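Uncharacterized protein (Bacteroides ovatus, PDB 4IRT) is of unknown function but is a putative neuraminidase, built as a beta-propeller of the BNR repeat-like family. Local coordinates at residues I37-Y40 / L46-G49; F90-H93 / L97-C100; D71-I76 / V124-F129. All blocks are in the same frame, centred on the assembly; numbering follows the deposited sequence.

Contact 1. Residues I37-Y40 / L46-G49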
loop_
_atom_site.group_PDB
_atom_site.type_symbol
_atom_site.label_atom_id
_atom_site.label_comp_id
_atom_site.label_asym_id
_atom_site.label_seq_id
_atom_site.Cartn_x
_atom_site.Cartn_y
_atom_site.Cartn_z
ATOM N N ILE A 37 3.739 -15.003 1.256
ATOM C CA ILE A 37 2.508 -14.471 0.707
ATOM C C ILE A 37 1.392 -14.732 1.704
ATOM O O ILE A 37 1.500 -15.627 2.563
ATOM C CB ILE A 37 2.193 -15.131 -0.668
ATOM C CG1 ILE A 37 1.159 -14.312 -1.456
ATOM C CG2 ILE A 37 1.768 -16.584 -0.498
ATOM C CD1 ILE A 37 1.010 -14.813 -2.883
ATOM N N SER A 38 0.320 -13.959 1.610
ATOM C CA SER A 38 -0.834 -14.171 2.472
ATOM C C SER A 38 -2.085 -13.804 1.699
ATOM O O SER A 38 -2.063 -12.886 0.887
ATOM C CB SER A 38 -0.744 -13.318 3.773
ATOM O OG SER A 38 -0.637 -11.928 3.518
ATOM N N TYR A 39 -3.156 -14.527 1.987
ATOM C CA TYR A 39 -4.451 -14.292 1.370
ATOM C C TYR A 39 -5.516 -15.015 2.129
ATOM O O TYR A 39 -5.214 -15.853 3.008
ATOM C CB TYR A 39 -4.468 -14.755 -0.072
ATOM C CG TYR A 39 -4.136 -16.199 -0.287
ATOM C CD1 TYR A 39 -2.819 -16.603 -0.476
ATOM C CD2 TYR A 39 -5.148 -17.164 -0.381
ATOM C CE1 TYR A 39 -2.503 -17.935 -0.727
ATOM C CE2 TYR A 39 -4.837 -18.496 -0.633
ATOM C CZ TYR A 39 -3.501 -18.858 -0.775
ATOM O OH TYR A 39 -3.188 -20.163 -1.046
ATOM N N TYR A 40 -6.778 -14.670 1.824
ATOM C CA TYR A 40 -7.903 -15.448 2.304
ATOM C C TYR A 40 -8.322 -16.487 1.267
ATOM O O TYR A 40 -8.481 -16.160 0.081
ATOM C CB TYR A 40 -9.087 -14.551 2.570
ATOM C CG TYR A 40 -8.947 -13.530 3.681
ATOM C CD1 TYR A 40 -8.928 -13.923 5.007
ATOM C CD2 TYR A 40 -8.928 -12.161 3.400
ATOM C CE1 TYR A 40 -8.804 -12.992 6.021
ATOM C CE2 TYR A 40 -8.818 -11.210 4.404
ATOM C CZ TYR A 40 -8.794 -11.634 5.732
ATOM O OH TYR A 40 -8.702 -10.724 6.773
ATOM N N LEU A 46 -7.437 -17.252 6.623
ATOM C CA LEU A 46 -6.163 -16.642 6.335
ATOM C C LEU A 46 -5.204 -17.764 6.031
ATOM O O LEU A 46 -5.012 -18.648 6.876
ATOM C CB LEU A 46 -5.674 -15.885 7.581
ATOM C CG LEU A 46 -4.201 -15.516 7.664
ATOM C CD1 LEU A 46 -3.836 -14.584 6.532
ATOM C CD2 LEU A 46 -3.901 -14.852 8.987
ATOM N N VAL A 47 -4.617 -17.723 4.842
ATOM C CA VAL A 47 -3.606 -18.652 4.414
ATOM C C VAL A 47 -2.272 -17.898 4.366
ATOM O O VAL A 47 -2.208 -16.762 3.873
ATOM C CB VAL A 47 -3.941 -19.178 3.002
ATOM C CG1 VAL A 47 -2.826 -20.048 2.453
ATOM C CG2 VAL A 47 -5.256 -19.941 3.034
ATOM N N LEU A 48 -1.205 -18.531 4.862
ATOM C CA LEU A 48 0.166 -18.026 4.698
ATOM C C LEU A 48 0.953 -19.034 3.864
ATOM O O LEU A 48 0.766 -20.247 4.005
ATOM C CB LEU A 48 0.843 -17.832 6.056
ATOM C CG LEU A 48 0.200 -16.889 7.061
ATOM C CD1 LEU A 48 1.059 -16.795 8.295
ATOM C CD2 LEU A 48 -0.019 -15.497 6.479
ATOM N N GLY A 49 1.800 -18.535 2.973
ATOM C CA GLY A 49 2.618 -19.374 2.145
ATOM C C GLY A 49 4.031 -18.858 1.992
ATOM O O GLY A 49 4.303 -17.696 2.221
#

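Contact 2. Residues F90-H93 / L97-C100. With EDO (1,2-ethanediol), chain L.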
loop_
_atom_site.group_PDB
_atom_site.type_symbol
_atom_site.label_atom_id
_atom_site.label_comp_id
_atom_site.label_asym_id
_atom_site.label_seq_id
_atom_site.Cartn_x
_atom_site.Cartn_y
_atom_site.Cartn_z
ATOM N N PHE A 90 -4.812 -8.384 10.398
ATOM C CA PHE A 90 -5.855 -8.714 9.430
ATOM C C PHE A 90 -7.254 -8.435 9.928
ATOM O O PHE A 90 -7.482 -8.354 11.121
ATOM C CB PHE A 90 -5.779 -10.189 9.069
ATOM C CG PHE A 90 -5.704 -11.107 10.253
ATOM C CD1 PHE A 90 -4.523 -11.306 10.921
ATOM C CD2 PHE A 90 -6.834 -11.782 10.696
ATOM C CE1 PHE A 90 -4.464 -12.145 12.025
ATOM C CE2 PHE A 90 -6.785 -12.637 11.807
ATOM C CZ PHE A 90 -5.594 -12.823 12.459
ATOM N N ASP A 91 -8.176 -8.348 8.988
ATOM C CA ASP A 91 -9.613 -8.445 9.261
ATOM C C ASP A 91 -10.189 -7.333 10.148
ATOM O O ASP A 91 -10.878 -7.604 11.165
ATOM C CB ASP A 91 -9.936 -9.823 9.870
ATOM C CG ASP A 91 -11.436 -10.046 10.014
ATOM O OD1 ASP A 91 -12.189 -9.531 9.157
ATOM O OD2 ASP A 91 -11.859 -10.692 10.986
ATOM N N HIS A 92 -9.951 -6.086 9.751
ATOM C CA HIS A 92 -10.510 -4.951 10.454
ATOM C C HIS A 92 -11.334 -4.007 9.580
ATOM O O HIS A 92 -10.928 -3.617 8.464
ATOM C CB HIS A 92 -9.429 -4.053 11.030
ATOM C CG HIS A 92 -8.311 -4.758 11.730
ATOM N ND1 HIS A 92 -7.149 -5.117 11.081
ATOM C CD2 HIS A 92 -8.133 -5.076 13.038
ATOM C CE1 HIS A 92 -6.307 -5.641 11.960
ATOM N NE2 HIS A 92 -6.876 -5.620 13.153
ATOM N N HIS A 93 -12.399 -3.503 10.184
ATOM C CA HIS A 93 -13.097 -2.328 9.681
ATOM C C HIS A 93 -13.745 -1.614 10.849
ATOM O O HIS A 93 -14.968 -1.646 11.013
ATOM C CB HIS A 93 -14.109 -2.712 8.620
ATOM C CG HIS A 93 -14.657 -1.538 7.877
ATOM N ND1 HIS A 93 -15.675 -1.652 6.956
ATOM C CD2 HIS A 93 -14.346 -0.221 7.937
ATOM C CE1 HIS A 93 -15.953 -0.460 6.465
ATOM N NE2 HIS A 93 -15.164 0.428 7.043
ATOM N N LEU A 97 -7.871 -4.779 17.420
ATOM C CA LEU A 97 -6.693 -5.237 16.693
ATOM C C LEU A 97 -6.613 -6.754 16.678
ATOM O O LEU A 97 -6.742 -7.394 17.725
ATOM C CB LEU A 97 -5.439 -4.663 17.343
ATOM C CG LEU A 97 -4.102 -5.118 16.786
ATOM C CD1 LEU A 97 -3.871 -4.480 15.433
ATOM C CD2 LEU A 97 -2.991 -4.713 17.766
ATOM N N ASN A 98 -6.412 -7.283 15.480
ATOM C CA ASN A 98 -6.047 -8.677 15.201
ATOM C C ASN A 98 -4.619 -8.710 14.698
ATOM O O ASN A 98 -4.343 -8.205 13.600
ATOM C CB ASN A 98 -6.925 -9.245 14.093
ATOM C CG ASN A 98 -8.404 -9.246 14.467
ATOM O OD1 ASN A 98 -8.781 -9.695 15.560
ATOM N ND2 ASN A 98 -9.250 -8.742 13.561
ATOM N N TYR A 99 -3.740 -9.313 15.505
ATOM C CA TYR A 99 -2.300 -9.313 15.298
ATOM C C TYR A 99 -1.687 -10.609 15.848
ATOM O O TYR A 99 -1.923 -10.976 17.020
ATOM C CB TYR A 99 -1.670 -8.095 15.993
ATOM C CG TYR A 99 -0.179 -8.172 16.104
ATOM C CD1 TYR A 99 0.620 -8.324 14.970
ATOM C CD2 TYR A 99 0.448 -8.119 17.343
ATOM C CE1 TYR A 99 2.002 -8.397 15.072
ATOM C CE2 TYR A 99 1.819 -8.183 17.458
ATOM C CZ TYR A 99 2.598 -8.337 16.329
ATOM O OH TYR A 99 3.961 -8.399 16.444
ATOM N N CYS A 100 -0.923 -11.288 15.000
ATOM C CA CYS A 100 -0.251 -12.533 15.338
ATOM C C CYS A 100 1.157 -12.512 14.811
ATOM O O CYS A 100 1.494 -11.724 13.887
ATOM C CB CYS A 100 -0.920 -13.698 14.642
ATOM S SG CYS A 100 -2.612 -13.877 15.146
HETATM C C1 EDO L . -14.001 -8.344 12.137
HETATM O O1 EDO L . -15.171 -9.151 12.453
HETATM C C2 EDO L . -13.020 -8.268 13.305
HETATM O O2 EDO L . -12.191 -9.445 13.394
#

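Contact 3. Residues D71-I76 / V124-F129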
loop_
_atom_site.group_PDB
_atom_site.type_symbol
_atom_site.label_atom_id
_atom_site.label_comp_id
_atom_site.label_asym_id
_atom_site.label_seq_id
_atom_site.Cartn_x
_atom_site.Cartn_y
_atom_site.Cartn_z
ATOM N N ASP A 71 -16.379 -8.017 3.388
ATOM C CA ASP A 71 -15.986 -6.605 3.504
ATOM C C ASP A 71 -14.562 -6.428 2.975
ATOM O O ASP A 71 -13.572 -6.820 3.622
ATOM C CB ASP A 71 -16.084 -6.145 4.966
ATOM C CG ASP A 71 -15.978 -4.657 5.120
ATOM O OD1 ASP A 71 -15.289 -4.002 4.315
ATOM O OD2 ASP A 71 -16.548 -4.122 6.103
ATOM N N ALA A 72 -14.449 -5.836 1.797
ATOM C CA ALA A 72 -13.140 -5.624 1.158
ATOM C C ALA A 72 -12.207 -4.721 1.922
ATOM O O ALA A 72 -11.039 -4.607 1.549
ATOM C CB ALA A 72 -13.334 -5.084 -0.268
ATOM N N HIS A 73 -12.687 -4.031 2.966
ATOM C CA HIS A 73 -11.781 -3.296 3.841
ATOM C C HIS A 73 -10.869 -4.181 4.667
ATOM O O HIS A 73 -9.784 -3.742 5.104
ATOM C CB HIS A 73 -12.540 -2.406 4.818
ATOM C CG HIS A 73 -13.270 -1.284 4.149
ATOM N ND1 HIS A 73 -14.532 -1.429 3.624
ATOM C CD2 HIS A 73 -12.901 -0.006 3.899
ATOM C CE1 HIS A 73 -14.906 -0.288 3.068
ATOM N NE2 HIS A 73 -13.945 0.599 3.249
ATOM N N ASN A 74 -11.339 -5.401 4.913
ATOM C CA ASN A 74 -10.830 -6.249 5.987
ATOM C C ASN A 74 -9.552 -7.053 5.602
ATOM O O ASN A 74 -9.429 -8.267 5.844
ATOM C CB ASN A 74 -11.937 -7.177 6.475
ATOM C CG ASN A 74 -13.012 -6.456 7.268
ATOM O OD1 ASN A 74 -13.506 -5.390 6.860
ATOM N ND2 ASN A 74 -13.400 -7.041 8.395
ATOM N N ILE A 75 -8.603 -6.328 5.017
ATOM C CA ILE A 75 -7.411 -6.927 4.414
ATOM C C ILE A 75 -6.413 -7.519 5.404
ATOM O O ILE A 75 -6.467 -7.257 6.612
ATOM C CB ILE A 75 -6.690 -5.895 3.528
ATOM C CG1 ILE A 75 -6.206 -4.698 4.372
ATOM C CG2 ILE A 75 -7.628 -5.441 2.426
ATOM C CD1 ILE A 75 -4.743 -4.742 4.667
ATOM N N ILE A 76 -5.491 -8.282 4.853
ATOM C CA ILE A 76 -4.345 -8.840 5.554
ATOM C C ILE A 76 -3.098 -8.049 5.120
ATOM O O ILE A 76 -2.797 -7.930 3.905
ATOM C CB ILE A 76 -4.096 -10.298 5.125
ATOM C CG1 ILE A 76 -5.306 -11.199 5.389
ATOM C CG2 ILE A 76 -2.834 -10.860 5.806
ATOM C CD1 ILE A 76 -5.412 -12.337 4.380
ATOM N N VAL A 124 -9.634 -0.379 14.925
ATOM C CA VAL A 124 -8.548 -0.383 13.951
ATOM C C VAL A 124 -9.121 -0.532 12.557
ATOM O O VAL A 124 -10.101 -1.281 12.346
ATOM C CB VAL A 124 -7.631 -1.597 14.212
ATOM C CG1 VAL A 124 -6.615 -1.780 13.104
ATOM C CG2 VAL A 124 -6.979 -1.494 15.590
ATOM N N THR A 125 -8.511 0.186 11.612
ATOM C CA THR A 125 -8.746 -0.051 10.191
ATOM C C THR A 125 -7.391 0.134 9.491
ATOM O O THR A 125 -6.577 0.910 9.954
ATOM C CB THR A 125 -9.790 0.922 9.579
ATOM O OG1 THR A 125 -10.959 1.018 10.423
ATOM C CG2 THR A 125 -10.282 0.460 8.172
ATOM N N TYR A 126 -7.180 -0.572 8.380
ATOM C CA TYR A 126 -6.018 -0.382 7.493
ATOM C C TYR A 126 -4.666 -0.636 8.187
ATOM O O TYR A 126 -3.823 0.254 8.273
ATOM C CB TYR A 126 -6.022 1.019 6.860
ATOM C CG TYR A 126 -7.321 1.367 6.169
ATOM C CD1 TYR A 126 -7.878 0.515 5.212
ATOM C CD2 TYR A 126 -8.001 2.533 6.482
ATOM C CE1 TYR A 126 -9.075 0.821 4.587
ATOM C CE2 TYR A 126 -9.192 2.858 5.853
ATOM C CZ TYR A 126 -9.720 2.005 4.907
ATOM O OH TYR A 126 -10.902 2.343 4.299
ATOM N N PRO A 127 -4.444 -1.879 8.659
ATOM C CA PRO A 127 -3.125 -2.234 9.170
ATOM C C PRO A 127 -2.054 -2.214 8.070
ATOM O O PRO A 127 -2.300 -2.735 6.977
ATOM C CB PRO A 127 -3.326 -3.667 9.687
ATOM C CG PRO A 127 -4.427 -4.222 8.775
ATOM C CD PRO A 127 -5.350 -3.052 8.566
ATOM N N GLU A 128 -0.909 -1.596 8.362
ATOM C CA GLU A 128 0.233 -1.531 7.444
ATOM C C GLU A 128 1.532 -1.719 8.206
ATOM O O GLU A 128 1.716 -1.085 9.243
ATOM C CB GLU A 128 0.339 -0.161 6.753
ATOM C CG GLU A 128 -0.892 0.392 6.067
ATOM C CD GLU A 128 -0.789 1.917 5.825
ATOM O OE1 GLU A 128 0.314 2.457 5.652
ATOM O OE2 GLU A 128 -1.819 2.611 5.859
ATOM N N PHE A 129 2.436 -2.547 7.656
ATOM C CA PHE A 129 3.762 -2.773 8.193
ATOM C C PHE A 129 4.820 -2.197 7.238
ATOM O O PHE A 129 4.652 -2.248 6.022
ATOM C CB PHE A 129 4.056 -4.261 8.340
ATOM C CG PHE A 129 3.293 -4.948 9.445
ATOM C CD1 PHE A 129 3.715 -4.864 10.761
ATOM C CD2 PHE A 129 2.189 -5.738 9.151
ATOM C CE1 PHE A 129 3.011 -5.498 11.767
ATOM C CE2 PHE A 129 1.502 -6.383 10.148
ATOM C CZ PHE A 129 1.929 -6.278 11.461
HETATM O O HOH W 1 -8.703 -2.803 7.257
#

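Contact 1. Residues I37-Y40 / L46-G49
Strands 34-40 and 45-52 form a beta hairpin, and residues I37-Y40 and L46-G49 are its paired antiparallel arms. I37 with G49 and Y39 with V47 are hydrogen-bonded pairs; S38 with L48 and Y40 with L46 are non-hydrogen-bonded pairs. V47 N to Y39 O is short, 2.7 Å, and straight, 173° at the hydrogen. Y39 N returns the bond to V47 O at 3.1 Å. I37 and G49 exchange two like bonds.

The Y39 ring lies across V47. Its CG sits between the backbone N and the carbonyl carbon (chi1 58°), which folds the ring over the neighbouring strand. V47 CB lies over the ring face, 3.9 Å from the centroid, in a CH-pi contact. V47 CG1 reaches further along the ring, 3.5 Å from Y39 CZ, and also meets Y39 OH. The hairpin forms the two middle strands of a four-stranded antiparallel sheet, a blade of the propeller, between strands 28-31 and 59-63. I403 of strand 401-407 touches I37 and Y39 on the face that carries V47.

S38, Y40, L46 and L48 line the other face. L48 CD2 reaches S38 CB at 3.5 Å. Y40 CD1 comes to L46 N at 4.0 Å. I76 of the next sheet packs on S38, Y40 and L46, and the hydroxyl of Y40 is hydrogen-bonded to N74 O. At the far end of the hairpin, I37 CG2 lies 3.9 Å from G49 CA.

Contact 2. Residues F90-H93 / L97-C100
This is a polar contact across the loop that joins strand 86-90 to strand 99-101 of the same propeller sheet. N98 lies at its centre and meets F90, D91 and H92. F90 N donates to N98 O at 3.2 Å. The N98 amide answers through ND2, which gives a hydrogen to F90 O at 3.0 Å. That bond lies in the carbonyl plane and close to the amide plane, so it helps to fix the rotation of the amide.

The H92 ring presents its edge to the returning chain. N98 N donates to H92 NE2 at 2.9 Å, nearly straight at 174°, though tilted 19° from the ring plane. NE2 therefore acts as an acceptor here. F90 O lies over one face of the same ring. A leucine in place of H92 would probably leave N98 N without its acceptor and free the chain at L97 and N98 to shift.

The F90 ring lies under N98 CB. With chi1 at 49°, the ring is brought across the Asn side chain, and N98 CB stands over the ring face, 4.1 Å from the centroid, in a CH-pi contact. C100 SG meets the ring edge, 4.0 Å from F90 CE1, in a sulfur-aromatic contact.

A 1,2-ethanediol, probably from the crystallisation liquor, bridges D91 and N98. Its O2 donates to D91 OD2 at 2.7 Å and accepts from N98 ND2 at 3.0 Å. K113 also bonds N98 OD1, so both ends of the amide are engaged and its orientation is probably well defined.

Contact 3. Residues D71-I76 / V124-F129
Residues D71-N74 form a type I beta turn ahead of strand 76-80, and V124-F129 run as the edge strand of the next propeller sheet. The two backbones approach at I75 and Y126, whose CA atoms are 7.4 Å apart. No direct hydrogen bond joins them. A water links the backbones instead: it donates to H73 O at 2.6 Å and accepts from Y126 N at 2.9 Å. Within the turn, N74 N bonds D71 O, and N74 is the centre of an inverse gamma turn. The contact thus joins a loop of one propeller blade to the edge strand of another.

H73 and Y126 are one pair of side chains that meet. H73 CG stands anti to the carbonyl carbon (chi1 -67°), turning the ring toward the strand. D71 OD1 holds this ring. It accepts from H73 ND1 through its syn lone pair, at 2.8 Å and in the ring plane. It also accepts from H73 N at 2.9 Å, which makes an Asx turn. Two bonds from one residue therefore grip a single carboxylate oxygen. D71 OD2 bonds H93, whose ring stacks on that of H73.

I75 and P127 give the apolar part of the contact. They slide past each other, with I75 CD1 4.2 Å from P127 CG and 3.9 Å from P127 O. P127 O is also hydrogen-bonded to S77. T125 CG2 sits over the centre of one face of the Y126 ring, and at its far end Y126 OH lies at the edge of the H73 ring, 3.1 Å from H73 CD2.

Contact 1 is wholly buried and lies about 17 Å from the chain centre. Contacts 2 and 3 are partly buried, with contact 3 nearer the centre at about 11 Å. Contact 1 holds two strands of one sheet by backbone pairing. Contact 2 ties a loop through the N98 amide and the H92 ring, and contact 3 joins a loop of one sheet to the edge strand of the next through a water and a few side-chain touches. Contact 2 is nested in the chain loop that contact 3 closes, and D91 OD1 is hydrogen-bonded to N74 ND2. Segment 71-76 touches both of the other contacts.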